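Local coordinates for zinc-type alcohol dehydrogenase-like protein YAHK (Escherichia coli, PDB 1UUF), which catalyses the NADPH-dependent reduction of a wide range of aldehydes to their alcohols as a zinc-containing member of the alcohol dehydrogenase family, at residues Met251-Val265 against Phe274-Gly288. Numbering follows the deposited sequence.
Sequences MAAHLKSFDFILNTV and FTTLLKRDGTMTLVG
Two successive bends, chi2 -73° and chi3 -92°, curl the Met251 chain back so that its CE methyl settles over one face of the Phe274 ring, 4.1 Å from the ring centroid and offset toward the rim: a CH-pi contact, with the sulfur placed obliquely in a Met-aromatic arrangement. The same methyl lies 3.9 Å from Leu277 CD1, whose side chain crosses that of Met251 at about a right angle. Ile261 holds CG1 anti to its carbonyl carbon (chi1 -68°) and extends beyond it; CG1 and CD1 thereby press on Leu278 CD2, while CG2 reaches Met284 CG at 3.9 Å. On the sheet face shared by Phe260 and Thr285, the phenyl presents its CE1 edge to Thr285 OG1 at 3.3 Å, nearly in the ring plane; this buried hydroxyl has no hydrogen-bonding partner in the model.

Strands 260-263 and 282-286 run parallel, the axes of these short segments approaching to 4.7 Å, joined by backbone bonds of which Ile261 N to Thr283 O (3.0 Å) is one. Leu277 O accepts from two donors: Phe258 N comes nearly along the C=O axis at 2.8 Å, whereas Ser257 N stands above the carbonyl plane. Lys279 lies beside Asp259 and donates NZ to its OD1 (2.9 Å) in a salt bridge, from the syn side but well out of the carboxylate plane; OD2 turns to Lys197 N.

From strand 258-263 the chain passes through helix 271-275 and short strand 278-279 to the adjacent parallel strand 282-286, a beta-alpha-beta unit of the Rossmann-type dehydrogenase domain. Chemically, an apolar cluster in which Leu277 meets both Met251 and Ile261 contrasts with Asp259, where the lysine charge at OD1 and the Lys197 N-H at OD2 would probably favour the ionised carboxylate.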
loop_
_atom_site.group_PDB
_atom_site.type_symbol
_atom_site.label_atom_id
_atom_site.label_comp_id
_atom_site.label_asym_id
_atom_site.label_seq_id
_atom_site.Cartn_x
_atom_site.Cartn_y
_atom_site.Cartn_z
ATOM N N MET A 251 -17.616 7.459 -12.345
ATOM C CA MET A 251 -16.342 7.327 -11.639
ATOM C C MET A 251 -15.667 8.683 -11.439
ATOM O O MET A 251 -15.179 8.987 -10.350
ATOM C CB MET A 251 -15.406 6.400 -12.417
ATOM C CG MET A 251 -15.850 4.954 -12.440
ATOM S SD MET A 251 -15.606 4.155 -10.847
ATOM C CE MET A 251 -13.984 3.486 -11.064
ATOM N N ALA A 252 -15.650 9.496 -12.491
ATOM C CA ALA A 252 -15.020 10.812 -12.441
ATOM C C ALA A 252 -15.586 11.716 -11.350
ATOM O O ALA A 252 -14.879 12.574 -10.819
ATOM C CB ALA A 252 -15.147 11.497 -13.798
ATOM N N ALA A 253 -16.855 11.522 -11.010
ATOM C CA ALA A 253 -17.494 12.337 -9.986
ATOM C C ALA A 253 -16.924 12.090 -8.590
ATOM O O ALA A 253 -17.205 12.846 -7.662
ATOM C CB ALA A 253 -18.996 12.080 -9.987
ATOM N N HIS A 254 -16.120 11.040 -8.444
ATOM C CA HIS A 254 -15.534 10.699 -7.147
ATOM C C HIS A 254 -14.014 10.772 -7.130
ATOM O O HIS A 254 -13.365 10.208 -6.247
ATOM C CB HIS A 254 -15.979 9.293 -6.740
ATOM C CG HIS A 254 -17.460 9.160 -6.566
ATOM N ND1 HIS A 254 -18.106 9.512 -5.401
ATOM C CD2 HIS A 254 -18.424 8.741 -7.419
ATOM C CE1 HIS A 254 -19.405 9.316 -5.544
ATOM N NE2 HIS A 254 -19.624 8.849 -6.760
ATOM N N LEU A 255 -13.444 11.466 -8.105
ATOM C CA LEU A 255 -11.995 11.608 -8.190
ATOM C C LEU A 255 -11.394 12.117 -6.879
ATOM O O LEU A 255 -11.931 13.036 -6.256
ATOM C CB LEU A 255 -11.632 12.578 -9.316
ATOM C CG LEU A 255 -10.141 12.817 -9.556
ATOM C CD1 LEU A 255 -9.526 11.589 -10.223
ATOM C CD2 LEU A 255 -9.959 14.041 -10.439
ATOM N N LYS A 256 -10.280 11.513 -6.470
ATOM C CA LYS A 256 -9.565 11.904 -5.253
ATOM C C LYS A 256 -10.483 12.230 -4.075
ATOM O O LYS A 256 -10.320 13.268 -3.435
ATOM C CB LYS A 256 -8.688 13.127 -5.547
ATOM C CG LYS A 256 -7.735 12.955 -6.719
ATOM C CD LYS A 256 -7.046 14.271 -7.071
ATOM C CE LYS A 256 -6.114 14.117 -8.267
ATOM N NZ LYS A 256 -5.495 15.413 -8.682
ATOM N N SER A 257 -11.427 11.346 -3.760
ATOM C CA SER A 257 -12.352 11.629 -2.665
ATOM C C SER A 257 -12.469 10.561 -1.587
ATOM O O SER A 257 -13.074 10.809 -0.539
ATOM C CB SER A 257 -13.751 11.889 -3.226
ATOM O OG SER A 257 -14.308 10.690 -3.738
ATOM N N PHE A 258 -11.906 9.380 -1.829
ATOM C CA PHE A 258 -12.011 8.300 -0.852
ATOM C C PHE A 258 -10.878 8.190 0.149
ATOM O O PHE A 258 -9.707 8.294 -0.200
ATOM C CB PHE A 258 -12.150 6.948 -1.553
ATOM C CG PHE A 258 -13.494 6.719 -2.168
ATOM C CD1 PHE A 258 -13.753 7.121 -3.473
ATOM C CD2 PHE A 258 -14.509 6.112 -1.437
ATOM C CE1 PHE A 258 -15.005 6.920 -4.045
ATOM C CE2 PHE A 258 -15.764 5.906 -1.996
ATOM C CZ PHE A 258 -16.013 6.311 -3.306
ATOM N N ASP A 259 -11.245 7.960 1.403
ATOM C CA ASP A 259 -10.265 7.789 2.460
ATOM C C ASP A 259 -9.777 6.356 2.377
ATOM O O ASP A 259 -8.594 6.069 2.565
ATOM C CB ASP A 259 -10.913 8.012 3.826
ATOM C CG ASP A 259 -11.275 9.460 4.071
ATOM O OD1 ASP A 259 -10.358 10.265 4.343
ATOM O OD2 ASP A 259 -12.475 9.794 3.983
ATOM N N PHE A 260 -10.708 5.460 2.071
ATOM C CA PHE A 260 -10.402 4.042 2.004
ATOM C C PHE A 260 -11.339 3.324 1.036
ATOM O O PHE A 260 -12.520 3.647 0.947
ATOM C CB PHE A 260 -10.550 3.453 3.410
ATOM C CG PHE A 260 -10.361 1.966 3.477
ATOM C CD1 PHE A 260 -9.144 1.388 3.136
ATOM C CD2 PHE A 260 -11.402 1.142 3.900
ATOM C CE1 PHE A 260 -8.964 0.008 3.215
ATOM C CE2 PHE A 260 -11.233 -0.236 3.983
ATOM C CZ PHE A 260 -10.010 -0.805 3.638
ATOM N N ILE A 261 -10.800 2.363 0.298
ATOM C CA ILE A 261 -11.607 1.584 -0.623
ATOM C C ILE A 261 -11.350 0.110 -0.361
ATOM O O ILE A 261 -10.213 -0.348 -0.407
ATOM C CB ILE A 261 -11.274 1.887 -2.099
ATOM C CG1 ILE A 261 -11.723 3.309 -2.448
ATOM C CG2 ILE A 261 -12.002 0.896 -3.009
ATOM C CD1 ILE A 261 -11.417 3.717 -3.872
ATOM N N LEU A 262 -12.421 -0.622 -0.076
ATOM C CA LEU A 262 -12.327 -2.054 0.180
ATOM C C LEU A 262 -12.765 -2.773 -1.094
ATOM O O LEU A 262 -13.934 -2.726 -1.466
ATOM C CB LEU A 262 -13.251 -2.435 1.342
ATOM C CG LEU A 262 -13.255 -3.912 1.737
ATOM C CD1 LEU A 262 -11.878 -4.310 2.254
ATOM C CD2 LEU A 262 -14.318 -4.142 2.796
ATOM N N ASN A 263 -11.823 -3.420 -1.775
ATOM C CA ASN A 263 -12.146 -4.121 -3.017
ATOM C C ASN A 263 -12.322 -5.612 -2.736
ATOM O O ASN A 263 -11.364 -6.297 -2.385
ATOM C CB ASN A 263 -11.036 -3.873 -4.044
ATOM C CG ASN A 263 -11.442 -4.267 -5.452
ATOM O OD1 ASN A 263 -11.069 -3.609 -6.430
ATOM N ND2 ASN A 263 -12.200 -5.344 -5.565
ATOM N N THR A 264 -13.552 -6.106 -2.890
ATOM C CA THR A 264 -13.867 -7.507 -2.615
ATOM C C THR A 264 -14.015 -8.398 -3.845
ATOM O O THR A 264 -14.289 -9.594 -3.714
ATOM C CB THR A 264 -15.177 -7.638 -1.805
ATOM O OG1 THR A 264 -16.297 -7.340 -2.652
ATOM C CG2 THR A 264 -15.173 -6.682 -0.622
ATOM N N VAL A 265 -13.848 -7.828 -5.032
ATOM C CA VAL A 265 -13.984 -8.604 -6.263
ATOM C C VAL A 265 -12.887 -9.664 -6.378
ATOM O O VAL A 265 -11.718 -9.393 -6.111
ATOM C CB VAL A 265 -13.939 -7.687 -7.509
ATOM C CG1 VAL A 265 -14.085 -8.515 -8.780
ATOM C CG2 VAL A 265 -15.049 -6.657 -7.428
ATOM N N PHE A 274 -9.696 2.946 -9.802
ATOM C CA PHE A 274 -9.977 3.073 -8.378
ATOM C C PHE A 274 -8.890 3.816 -7.611
ATOM O O PHE A 274 -9.181 4.565 -6.683
ATOM C CB PHE A 274 -10.199 1.695 -7.752
ATOM C CG PHE A 274 -11.480 1.046 -8.177
ATOM C CD1 PHE A 274 -11.482 0.040 -9.136
ATOM C CD2 PHE A 274 -12.695 1.468 -7.642
ATOM C CE1 PHE A 274 -12.678 -0.540 -9.558
ATOM C CE2 PHE A 274 -13.898 0.894 -8.060
ATOM C CZ PHE A 274 -13.888 -0.107 -9.017
ATOM N N THR A 275 -7.635 3.609 -7.992
ATOM C CA THR A 275 -6.540 4.288 -7.313
ATOM C C THR A 275 -6.701 5.803 -7.427
ATOM O O THR A 275 -6.442 6.538 -6.475
ATOM C CB THR A 275 -5.181 3.858 -7.899
ATOM O OG1 THR A 275 -4.995 2.455 -7.667
ATOM C CG2 THR A 275 -4.043 4.625 -7.237
ATOM N N THR A 276 -7.161 6.272 -8.583
ATOM C CA THR A 276 -7.339 7.707 -8.774
ATOM C C THR A 276 -8.497 8.270 -7.957
ATOM O O THR A 276 -8.636 9.486 -7.840
ATOM C CB THR A 276 -7.567 8.058 -10.258
ATOM O OG1 THR A 276 -8.801 7.487 -10.705
ATOM C CG2 THR A 276 -6.431 7.524 -11.105
ATOM N N LEU A 277 -9.320 7.391 -7.385
ATOM C CA LEU A 277 -10.455 7.827 -6.568
ATOM C C LEU A 277 -10.041 8.039 -5.108
ATOM O O LEU A 277 -10.821 8.540 -4.297
ATOM C CB LEU A 277 -11.582 6.790 -6.611
ATOM C CG LEU A 277 -12.084 6.328 -7.979
ATOM C CD1 LEU A 277 -13.288 5.418 -7.777
ATOM C CD2 LEU A 277 -12.455 7.526 -8.839
ATOM N N LEU A 278 -8.814 7.647 -4.777
ATOM C CA LEU A 278 -8.302 7.787 -3.414
ATOM C C LEU A 278 -7.736 9.168 -3.108
ATOM O O LEU A 278 -7.084 9.776 -3.949
ATOM C CB LEU A 278 -7.194 6.766 -3.162
ATOM C CG LEU A 278 -7.542 5.282 -3.191
ATOM C CD1 LEU A 278 -6.249 4.470 -3.138
ATOM C CD2 LEU A 278 -8.447 4.943 -2.016
ATOM N N LYS A 279 -7.977 9.648 -1.891
ATOM C CA LYS A 279 -7.442 10.937 -1.462
ATOM C C LYS A 279 -5.959 10.719 -1.202
ATOM O O LYS A 279 -5.475 9.588 -1.232
ATOM C CB LYS A 279 -8.087 11.383 -0.151
ATOM C CG LYS A 279 -9.568 11.692 -0.238
ATOM C CD LYS A 279 -10.180 11.801 1.150
ATOM C CE LYS A 279 -9.508 12.884 1.986
ATOM N NZ LYS A 279 -10.142 12.988 3.330
ATOM N N ARG A 280 -5.241 11.807 -0.949
ATOM C CA ARG A 280 -3.824 11.722 -0.636
ATOM C C ARG A 280 -3.724 10.867 0.623
ATOM O O ARG A 280 -4.528 11.018 1.548
ATOM C CB ARG A 280 -3.262 13.126 -0.384
ATOM C CG ARG A 280 -1.802 13.163 0.062
ATOM C CD ARG A 280 -1.685 13.212 1.576
ATOM N NE ARG A 280 -2.260 14.438 2.123
ATOM C CZ ARG A 280 -2.331 14.719 3.420
ATOM N NH1 ARG A 280 -1.862 13.859 4.316
ATOM N NH2 ARG A 280 -2.882 15.857 3.821
ATOM N N ASP A 281 -2.740 9.969 0.644
ATOM C CA ASP A 281 -2.510 9.054 1.758
ATOM C C ASP A 281 -3.621 8.016 1.905
ATOM O O ASP A 281 -3.711 7.334 2.926
ATOM C CB ASP A 281 -2.342 9.816 3.078
ATOM C CG ASP A 281 -0.907 10.272 3.310
ATOM O OD1 ASP A 281 0.020 9.530 2.917
ATOM O OD2 ASP A 281 -0.706 11.356 3.899
ATOM N N GLY A 282 -4.455 7.897 0.875
ATOM C CA GLY A 282 -5.541 6.931 0.899
ATOM C C GLY A 282 -5.064 5.540 0.524
ATOM O O GLY A 282 -4.019 5.382 -0.100
ATOM N N THR A 283 -5.841 4.525 0.886
ATOM C CA THR A 283 -5.465 3.152 0.587
ATOM C C THR A 283 -6.626 2.342 0.039
ATOM O O THR A 283 -7.769 2.550 0.435
ATOM C CB THR A 283 -4.985 2.428 1.864
ATOM O OG1 THR A 283 -3.801 3.058 2.363
ATOM C CG2 THR A 283 -4.701 0.951 1.578
ATOM N N MET A 284 -6.329 1.438 -0.891
ATOM C CA MET A 284 -7.353 0.529 -1.400
ATOM C C MET A 284 -6.831 -0.833 -0.991
ATOM O O MET A 284 -5.705 -1.200 -1.332
ATOM C CB MET A 284 -7.504 0.569 -2.921
ATOM C CG MET A 284 -8.377 -0.593 -3.425
ATOM S SD MET A 284 -8.940 -0.431 -5.128
ATOM C CE MET A 284 -7.366 -0.390 -5.988
ATOM N N THR A 285 -7.633 -1.572 -0.238
ATOM C CA THR A 285 -7.219 -2.889 0.222
ATOM C C THR A 285 -8.031 -3.963 -0.469
ATOM O O THR A 285 -9.255 -3.872 -0.541
ATOM C CB THR A 285 -7.399 -3.011 1.743
ATOM O OG1 THR A 285 -6.544 -2.061 2.387
ATOM C CG2 THR A 285 -7.047 -4.419 2.228
ATOM N N LEU A 286 -7.338 -4.975 -0.979
ATOM C CA LEU A 286 -7.981 -6.076 -1.681
ATOM C C LEU A 286 -8.193 -7.252 -0.726
ATOM O O LEU A 286 -7.298 -7.597 0.043
ATOM C CB LEU A 286 -7.098 -6.530 -2.848
ATOM C CG LEU A 286 -6.444 -5.430 -3.692
ATOM C CD1 LEU A 286 -5.538 -6.059 -4.737
ATOM C CD2 LEU A 286 -7.509 -4.577 -4.343
ATOM N N VAL A 287 -9.376 -7.862 -0.770
ATOM C CA VAL A 287 -9.657 -9.015 0.085
ATOM C C VAL A 287 -10.265 -10.180 -0.690
ATOM O O VAL A 287 -10.437 -11.271 -0.144
ATOM C CB VAL A 287 -10.603 -8.656 1.261
ATOM C CG1 VAL A 287 -9.933 -7.653 2.171
ATOM C CG2 VAL A 287 -11.921 -8.107 0.729
ATOM N N GLY A 288 -10.588 -9.952 -1.959
ATOM C CA GLY A 288 -11.155 -11.019 -2.767
ATOM C C GLY A 288 -10.135 -12.108 -3.065
ATOM O O GLY A 288 -8.931 -11.879 -2.972
HETATM O O HOH W 1 -10.168 -8.077 -4.350
#